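Local coordinates for protein pyocin-S2 (Pseudomonas aeruginosa, PDB 5ODW) that kills sensitive cells by breaking down their chromosomal DNA, and is represented here by its N-terminal part in complex with the ferripyoverdine receptor, at residues M11-H15 and I24-P28; R58-D62 and L163-Y167; I99-K103 and L186-A190. All blocks are in the same frame, centred on the assembly; numbering follows the deposited sequence.

In the fold
From the first modelled residues the chain forms a β hairpin, whose two strands pair in interaction 1 across an eight-residue connection. That loop is closed before helix 47-70 carries the chain into interaction 2, which brings residues 58-62 against 163-167 on the long helix 153-204. Interaction 3 opens within this span, at 99-103 on helix 96-121, and closes later, at 186-190 further along the same long helix, so interactions 2 and 3 cross. Interactions 1 and 2 touch, with Val12 on Leu61 and Ile24 against Ala164 and Tyr167. Interaction 3 lies apart, its centre about 35 Å from either of the other centres, and helix 153-204 spans the distance.

Interaction 1. Residues M11-H15 and I24-P28; sequences MVITH and IQYIP
A two-stranded antiparallel β hairpin is built from strands 12-14 and 24-26, lying on the helical body of this N-terminal part of the pyocin. Both strands are extended (phi -95 to -115°, psi 112 to 136°); their axes approach to 4.9 Å, with N-to-C directions 160° apart. Val12 faces Tyr26 and Thr14 faces Ile24 as non-hydrogen-bonded pairs (CA-CA 4.9 and 4.8 Å), while Ile13 and Gln25 form the hydrogen-bonded pair between them (CA-CA 5.3 Å). In that pair Ile13 N donates to Gln25 O (3.0 Å) and Gln25 N returns the bond to Ile13 O (3.1 Å). Gln25 O also receives a CA-H...O contact from Val12 CA (3.5 Å). Beyond the strands, Ile27 N donates to Met11 O at 3.2 Å and nearly straight, and His15 pairs through its backbone with Ile23.

The amide of Ile24 is satisfied by Ser168 OG of helix 153-204, and the hydroxyl of Tyr26 by Asp157 of the same helix. His15 ND1 has a weak bond to Asp22 O; it is 3.4 Å from Gln25 OE1, but at an angle too poor for bonding.

Val12, Thr14, Ile24 and Tyr26 share the sheet face that meets helices 47-70 and 153-204. There Val12 (t) sets CG2 against the ring edge of Tyr26 (t), 3.9 Å from CD1, and CG1 4.3 Å from Ile24 CG2. Ile13 (m) and Gln25 lie on the other face; Ile27 (m, p) leaves sideways, but its CD1 comes to 3.0 Å from Met11 O and 4.4 Å from Ile13 CB.

Interaction 2. Residues R58-D62 and L163-Y167; sequences RSTLD and LAKAY
Residues 58-62 and 163-167 are helical throughout and run in nearly the same direction, their axes 20° apart (signed crossing angle -20°) and 11.0 Å at closest approach. Leu61 lies nearest Ala164 (CA-CA 7.3 Å) and Asp62 nearest Tyr167 (8.3 Å). Arg58 leaves its helix sideways (chi1 t, chi2 p, chi3 t), and its end comes close to the other helix: its CD packs 3.9 Å from Leu163 CD1, NE forms a salt bridge one turn along its own helix to Asp62 OD1 (3.0 Å) with a weak hydrogen bond to Asp62 OD2 (3.1 Å), and NH2 makes a weak hydrogen bond to Tyr167 OH (3.3 Å). Its NH1 bonds Pro134 O and Tyr54 OH.

The CA-to-CB bond of Leu61 (t, p) is directed toward the other helix, with CD2 3.5 Å from Leu163 CB and 4.1 Å from Tyr167 CE2. This is side-by-side packing of two helices far apart in sequence, within an elongated helical domain; Phe133 and Ser137 of helix 133-148 touch Leu163, and Val12 of the N-terminal hairpin rests on Leu61.

Asp62 (m) takes the hydroxyl of Tyr167 (m): Tyr167 OH donates over 2.7 Å to Asp62 OD1, the same oxygen that pairs with the arginine NE, and which lies near the plane of the ring at its edge. The Tyr167 ring stacks on His65, the next turn of helix 47-70.

Interaction 3. Residues I99-K103 and L186-A190; sequences IRDEK and LENKA
Two α-helical segments run antiparallel here, 186-190 against 99-103, with axes 9.6 Å apart at closest approach and N-to-C directions 163° from each other (signed crossing angle -163°). The CA atoms of Leu186 and Lys103 are the nearest, at 6.1 Å. Leu186 (m, t) points toward the partner helix and packs against Glu102 and Lys103: CD1 lies 3.6 Å from Lys103 CA and 4.0 Å from Lys103 CB, and CD2 makes a van der Waals contact with Glu102 OE1 at 3.5 Å. The other oxygen, Glu102 OE2, has a long, weak ion pair with Lys84. The carbonyl O of Leu186, which accepts the helical bond from Ala190 N (3.0 Å), also has Ile99 CG2 against it at 3.5 Å.

Glu187 (p, t) leaves sideways and brings OE1 to 4.0 Å from Lys103 CE. The ammonium goes elsewhere: Lys103 NZ is 4.9 Å from Glu187 OE1 and makes its salt bridge with Asp107, one turn further along its own helix. Lys189 points toward the interface and lends its aliphatic base, with CB 3.9 Å from Ile99 CD1. Ala190, one turn on from Leu186, sets CB 3.8 Å from CG2 of the buried Ile99 (m, t), whose side chain also touches Leu193.

Helix 96-121 here lies antiparallel along the C-terminal part of the long helix 153-204, in the elongated helical domain. With neither hydrogen bonds nor salt bridges between them, the two segments associate by van der Waals packing, the charged ends of Glu187 and the lysines lying at the margin.

Interaction 1. Residues M11-H15 and I24-P28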
loop_
_atom_site.group_PDB
_atom_site.type_symbol
_atom_site.label_atom_id
_atom_site.label_comp_id
_atom_site.label_asym_id
_atom_site.label_seq_id
_atom_site.Cartn_x
_atom_site.Cartn_y
_atom_site.Cartn_z
ATOM N N MET C 11 -35.185 -15.592 0.053
ATOM C CA MET C 11 -36.541 -16.115 0.142
ATOM C C MET C 11 -37.416 -15.306 1.095
ATOM O O MET C 11 -37.153 -15.253 2.294
ATOM C CB MET C 11 -36.515 -17.579 0.589
ATOM C CG MET C 11 -35.993 -18.550 -0.458
ATOM S SD MET C 11 -37.282 -19.258 -1.500
ATOM C CE MET C 11 -38.085 -20.351 -0.334
ATOM N N VAL C 12 -38.451 -14.672 0.555
ATOM C CA VAL C 12 -39.381 -13.899 1.368
ATOM C C VAL C 12 -40.724 -14.616 1.358
ATOM O O VAL C 12 -41.303 -14.836 0.299
ATOM C CB VAL C 12 -39.570 -12.477 0.818
ATOM C CG1 VAL C 12 -40.622 -11.733 1.625
ATOM C CG2 VAL C 12 -38.248 -11.726 0.823
ATOM N N ILE C 13 -41.226 -14.957 2.538
ATOM C CA ILE C 13 -42.491 -15.678 2.649
ATOM C C ILE C 13 -43.580 -14.859 3.328
ATOM O O ILE C 13 -43.397 -14.373 4.440
ATOM C CB ILE C 13 -42.313 -16.996 3.426
ATOM C CG1 ILE C 13 -41.712 -18.073 2.522
ATOM C CG2 ILE C 13 -43.642 -17.470 3.986
ATOM C CD1 ILE C 13 -41.817 -19.474 3.085
ATOM N N THR C 14 -44.726 -14.719 2.684
ATOM C CA THR C 14 -45.776 -13.940 3.303
ATOM C C THR C 14 -46.723 -14.858 4.047
ATOM O O THR C 14 -47.387 -15.692 3.442
ATOM C CB THR C 14 -46.587 -13.176 2.253
ATOM O OG1 THR C 14 -47.495 -14.080 1.614
ATOM C CG2 THR C 14 -45.666 -12.564 1.211
ATOM N N HIS C 15 -46.736 -14.743 5.367
ATOM C CA HIS C 15 -47.596 -15.603 6.149
ATOM C C HIS C 15 -48.951 -14.961 6.341
ATOM O O HIS C 15 -49.144 -14.120 7.218
ATOM C CB HIS C 15 -46.966 -15.913 7.507
ATOM C CG HIS C 15 -45.727 -16.748 7.421
ATOM N ND1 HIS C 15 -44.476 -16.255 7.717
ATOM C CD2 HIS C 15 -45.548 -18.042 7.069
ATOM C CE1 HIS C 15 -43.578 -17.210 7.554
ATOM N NE2 HIS C 15 -44.203 -18.305 7.160
ATOM N N ILE C 24 -44.721 -10.919 7.397
ATOM C CA ILE C 24 -43.758 -10.846 6.306
ATOM C C ILE C 24 -42.413 -11.301 6.900
ATOM O O ILE C 24 -41.863 -10.621 7.771
ATOM C CB ILE C 24 -43.710 -9.429 5.681
ATOM C CG1 ILE C 24 -45.108 -8.989 5.192
ATOM C CG2 ILE C 24 -42.684 -9.385 4.537
ATOM C CD1 ILE C 24 -45.378 -7.533 5.262
ATOM N N GLN C 25 -41.919 -12.475 6.459
ATOM C CA GLN C 25 -40.683 -13.088 6.960
ATOM C C GLN C 25 -39.534 -13.137 5.932
ATOM O O GLN C 25 -39.764 -13.526 4.787
ATOM C CB GLN C 25 -40.983 -14.510 7.505
ATOM C CG GLN C 25 -39.796 -15.195 8.188
ATOM C CD GLN C 25 -40.144 -16.498 8.856
ATOM O OE1 GLN C 25 -41.312 -16.899 8.913
ATOM N NE2 GLN C 25 -39.123 -17.226 9.298
ATOM N N TYR C 26 -38.293 -12.779 6.369
ATOM C CA TYR C 26 -37.068 -12.895 5.573
ATOM C C TYR C 26 -36.244 -14.054 6.132
ATOM O O TYR C 26 -35.862 -14.020 7.306
ATOM C CB TYR C 26 -36.224 -11.593 5.532
ATOM C CG TYR C 26 -35.012 -11.728 4.628
ATOM C CD1 TYR C 26 -35.141 -11.672 3.243
ATOM C CD2 TYR C 26 -33.753 -12.007 5.153
ATOM C CE1 TYR C 26 -34.045 -11.864 2.402
ATOM C CE2 TYR C 26 -32.650 -12.208 4.321
ATOM C CZ TYR C 26 -32.800 -12.130 2.944
ATOM O OH TYR C 26 -31.722 -12.316 2.107
ATOM N N ILE C 27 -35.957 -15.045 5.292
ATOM C CA ILE C 27 -35.153 -16.192 5.697
ATOM C C ILE C 27 -33.810 -16.122 4.983
ATOM O O ILE C 27 -33.758 -16.031 3.758
ATOM C CB ILE C 27 -35.832 -17.526 5.337
ATOM C CG1 ILE C 27 -37.311 -17.500 5.719
ATOM C CG2 ILE C 27 -35.117 -18.687 6.010
ATOM C CD1 ILE C 27 -38.157 -16.639 4.809
ATOM N N PRO C 28 -32.715 -16.167 5.752
ATOM C CA PRO C 28 -31.364 -16.088 5.212
ATOM C C PRO C 28 -30.479 -17.238 5.673
ATOM O O PRO C 28 -30.757 -17.857 6.700
ATOM C CB PRO C 28 -30.851 -14.807 5.860
ATOM C CG PRO C 28 -31.544 -14.777 7.198
ATOM C CD PRO C 28 -32.721 -15.727 7.154
#

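Interaction 2. Residues R58-D62 and L163-Y167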
loop_
_atom_site.group_PDB
_atom_site.type_symbol
_atom_site.label_atom_id
_atom_site.label_comp_id
_atom_site.label_asym_id
_atom_site.label_seq_id
_atom_site.Cartn_x
_atom_site.Cartn_y
_atom_site.Cartn_z
ATOM N N ARG C 58 -35.353 -5.941 -2.416
ATOM C CA ARG C 58 -36.168 -4.808 -1.968
ATOM C C ARG C 58 -37.484 -4.746 -2.715
ATOM O O ARG C 58 -38.502 -4.590 -2.051
ATOM C CB ARG C 58 -35.397 -3.467 -2.024
ATOM C CG ARG C 58 -36.165 -2.223 -1.534
ATOM C CD ARG C 58 -36.294 -2.088 -0.019
ATOM N NE ARG C 58 -37.299 -1.088 0.350
ATOM C CZ ARG C 58 -37.051 0.048 0.996
ATOM N NH1 ARG C 58 -35.812 0.359 1.360
ATOM N NH2 ARG C 58 -38.042 0.881 1.287
ATOM N N SER C 59 -37.503 -4.924 -4.054
ATOM C CA SER C 59 -38.764 -4.916 -4.827
ATOM C C SER C 59 -39.766 -6.039 -4.408
ATOM O O SER C 59 -40.930 -5.733 -4.127
ATOM C CB SER C 59 -38.492 -4.945 -6.326
ATOM O OG SER C 59 -37.459 -5.867 -6.626
ATOM N N THR C 60 -39.278 -7.304 -4.277
ATOM C CA THR C 60 -40.052 -8.486 -3.856
ATOM C C THR C 60 -40.618 -8.400 -2.443
ATOM O O THR C 60 -41.581 -9.101 -2.135
ATOM C CB THR C 60 -39.239 -9.762 -4.004
ATOM O OG1 THR C 60 -37.912 -9.488 -3.582
ATOM C CG2 THR C 60 -39.228 -10.285 -5.431
ATOM N N LEU C 61 -40.010 -7.563 -1.593
ATOM C CA LEU C 61 -40.399 -7.313 -0.212
ATOM C C LEU C 61 -41.397 -6.135 -0.157
ATOM O O LEU C 61 -42.354 -6.173 0.627
ATOM C CB LEU C 61 -39.124 -6.980 0.561
ATOM C CG LEU C 61 -39.176 -7.002 2.077
ATOM C CD1 LEU C 61 -38.971 -8.415 2.614
ATOM C CD2 LEU C 61 -38.077 -6.128 2.647
ATOM N N ASP C 62 -41.182 -5.103 -1.011
ATOM C CA ASP C 62 -42.046 -3.914 -1.128
ATOM C C ASP C 62 -43.380 -4.229 -1.804
ATOM O O ASP C 62 -44.410 -3.687 -1.401
ATOM C CB ASP C 62 -41.344 -2.787 -1.919
ATOM C CG ASP C 62 -40.172 -2.133 -1.230
ATOM O OD1 ASP C 62 -39.944 -2.429 -0.039
ATOM O OD2 ASP C 62 -39.461 -1.355 -1.892
ATOM N N LEU C 163 -36.556 -4.916 7.562
ATOM C CA LEU C 163 -37.621 -4.337 6.742
ATOM C C LEU C 163 -38.813 -5.277 6.721
ATOM O O LEU C 163 -39.935 -4.822 6.522
ATOM C CB LEU C 163 -37.141 -4.054 5.312
ATOM C CG LEU C 163 -36.050 -2.991 5.165
ATOM C CD1 LEU C 163 -35.571 -2.913 3.751
ATOM C CD2 LEU C 163 -36.547 -1.628 5.574
ATOM N N ALA C 164 -38.576 -6.596 6.926
ATOM C CA ALA C 164 -39.643 -7.598 7.015
ATOM C C ALA C 164 -40.436 -7.249 8.282
ATOM O O ALA C 164 -41.656 -7.129 8.207
ATOM C CB ALA C 164 -39.059 -9.008 7.114
ATOM N N LYS C 165 -39.735 -6.964 9.380
ATOM C CA LYS C 165 -40.357 -6.528 10.640
ATOM C C LYS C 165 -41.060 -5.151 10.558
ATOM O O LYS C 165 -42.149 -4.978 11.092
ATOM C CB LYS C 165 -39.327 -6.540 11.766
ATOM C CG LYS C 165 -38.941 -7.933 12.226
ATOM C CD LYS C 165 -37.735 -7.893 13.143
ATOM C CE LYS C 165 -37.398 -9.273 13.683
ATOM N NZ LYS C 165 -38.277 -9.671 14.814
ATOM N N ALA C 166 -40.419 -4.183 9.905
ATOM C CA ALA C 166 -40.976 -2.840 9.663
ATOM C C ALA C 166 -42.344 -2.899 8.944
ATOM O O ALA C 166 -43.311 -2.247 9.353
ATOM C CB ALA C 166 -39.988 -2.023 8.841
ATOM N N TYR C 167 -42.397 -3.691 7.868
ATOM C CA TYR C 167 -43.590 -3.912 7.076
ATOM C C TYR C 167 -44.593 -4.776 7.837
ATOM O O TYR C 167 -45.791 -4.612 7.619
ATOM C CB TYR C 167 -43.240 -4.516 5.694
ATOM C CG TYR C 167 -42.522 -3.573 4.746
ATOM C CD1 TYR C 167 -42.792 -2.207 4.750
ATOM C CD2 TYR C 167 -41.611 -4.054 3.811
ATOM C CE1 TYR C 167 -42.132 -1.335 3.886
ATOM C CE2 TYR C 167 -40.948 -3.191 2.937
ATOM C CZ TYR C 167 -41.213 -1.833 2.981
ATOM O OH TYR C 167 -40.576 -0.969 2.139
#

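Interaction 3. Residues I99-K103 and L186-A190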
loop_
_atom_site.group_PDB
_atom_site.type_symbol
_atom_site.label_atom_id
_atom_site.label_comp_id
_atom_site.label_asym_id
_atom_site.label_seq_id
_atom_site.Cartn_x
_atom_site.Cartn_y
_atom_site.Cartn_z
ATOM N N ILE C 99 -72.313 -15.215 18.367
ATOM C CA ILE C 99 -71.793 -13.841 18.336
ATOM C C ILE C 99 -70.743 -13.664 19.443
ATOM O O ILE C 99 -69.654 -13.153 19.171
ATOM C CB ILE C 99 -72.968 -12.824 18.404
ATOM C CG1 ILE C 99 -73.579 -12.636 17.002
ATOM C CG2 ILE C 99 -72.564 -11.483 19.014
ATOM C CD1 ILE C 99 -74.970 -11.962 16.956
ATOM N N ARG C 100 -71.068 -14.120 20.672
ATOM C CA ARG C 100 -70.194 -14.093 21.861
ATOM C C ARG C 100 -68.961 -14.960 21.633
ATOM O O ARG C 100 -67.866 -14.549 22.032
ATOM C CB ARG C 100 -70.960 -14.558 23.119
ATOM C CG ARG C 100 -70.109 -15.045 24.303
ATOM C CD ARG C 100 -70.950 -15.703 25.396
ATOM N NE ARG C 100 -71.631 -16.919 24.930
ATOM C CZ ARG C 100 -71.141 -18.151 25.042
ATOM N NH1 ARG C 100 -69.966 -18.358 25.623
ATOM N NH2 ARG C 100 -71.825 -19.184 24.582
ATOM N N ASP C 101 -69.141 -16.154 21.002
ATOM C CA ASP C 101 -68.052 -17.077 20.685
ATOM C C ASP C 101 -67.128 -16.461 19.628
ATOM O O ASP C 101 -65.908 -16.525 19.775
ATOM C CB ASP C 101 -68.597 -18.441 20.213
ATOM C CG ASP C 101 -69.087 -19.381 21.301
ATOM O OD1 ASP C 101 -68.560 -19.310 22.434
ATOM O OD2 ASP C 101 -69.960 -20.224 21.006
ATOM N N GLU C 102 -67.726 -15.839 18.587
ATOM C CA GLU C 102 -67.064 -15.151 17.468
ATOM C C GLU C 102 -66.277 -13.949 17.971
ATOM O O GLU C 102 -65.157 -13.748 17.516
ATOM C CB GLU C 102 -68.114 -14.683 16.456
ATOM C CG GLU C 102 -67.629 -14.394 15.048
ATOM C CD GLU C 102 -68.778 -14.111 14.089
ATOM O OE1 GLU C 102 -69.846 -13.642 14.550
ATOM O OE2 GLU C 102 -68.614 -14.367 12.875
ATOM N N LYS C 103 -66.852 -13.153 18.908
ATOM C CA LYS C 103 -66.152 -11.994 19.448
ATOM C C LYS C 103 -64.835 -12.413 20.093
ATOM O O LYS C 103 -63.805 -11.817 19.769
ATOM C CB LYS C 103 -67.022 -11.150 20.401
ATOM C CG LYS C 103 -66.404 -9.764 20.687
ATOM C CD LYS C 103 -67.190 -8.959 21.706
ATOM C CE LYS C 103 -66.327 -7.978 22.464
ATOM N NZ LYS C 103 -65.626 -8.618 23.609
ATOM N N LEU C 186 -69.592 -6.449 16.767
ATOM C CA LEU C 186 -70.035 -7.690 17.409
ATOM C C LEU C 186 -70.858 -7.432 18.687
ATOM O O LEU C 186 -71.925 -8.050 18.825
ATOM C CB LEU C 186 -68.888 -8.694 17.648
ATOM C CG LEU C 186 -68.279 -9.337 16.379
ATOM C CD1 LEU C 186 -66.880 -9.826 16.631
ATOM C CD2 LEU C 186 -69.130 -10.459 15.827
ATOM N N GLU C 187 -70.378 -6.566 19.572
ATOM C CA GLU C 187 -71.097 -6.227 20.793
ATOM C C GLU C 187 -72.417 -5.540 20.460
ATOM O O GLU C 187 -73.414 -5.718 21.152
ATOM C CB GLU C 187 -70.240 -5.393 21.750
ATOM C CG GLU C 187 -69.607 -4.162 21.134
ATOM C CD GLU C 187 -68.385 -3.706 21.905
ATOM O OE1 GLU C 187 -67.995 -4.406 22.861
ATOM O OE2 GLU C 187 -67.810 -2.655 21.553
ATOM N N ASN C 188 -72.420 -4.736 19.402
ATOM C CA ASN C 188 -73.632 -4.037 19.006
ATOM C C ASN C 188 -74.721 -5.045 18.677
ATOM O O ASN C 188 -75.863 -4.883 19.095
ATOM C CB ASN C 188 -73.376 -3.199 17.753
ATOM C CG ASN C 188 -72.506 -1.990 18.017
ATOM O OD1 ASN C 188 -72.040 -1.773 19.133
ATOM N ND2 ASN C 188 -72.285 -1.193 16.982
ATOM N N LYS C 189 -74.370 -6.084 17.927
ATOM C CA LYS C 189 -75.332 -7.116 17.590
ATOM C C LYS C 189 -75.769 -7.833 18.859
ATOM O O LYS C 189 -76.950 -8.088 19.065
ATOM C CB LYS C 189 -74.720 -8.121 16.618
ATOM C CG LYS C 189 -74.577 -7.622 15.192
ATOM C CD LYS C 189 -74.053 -8.732 14.297
ATOM C CE LYS C 189 -73.847 -8.260 12.868
ATOM N NZ LYS C 189 -73.315 -9.351 12.005
ATOM N N ALA C 190 -74.803 -8.128 19.719
ATOM C CA ALA C 190 -75.067 -8.818 20.979
ATOM C C ALA C 190 -76.016 -8.064 21.889
ATOM O O ALA C 190 -76.973 -8.673 22.389
ATOM C CB ALA C 190 -73.771 -9.119 21.702
#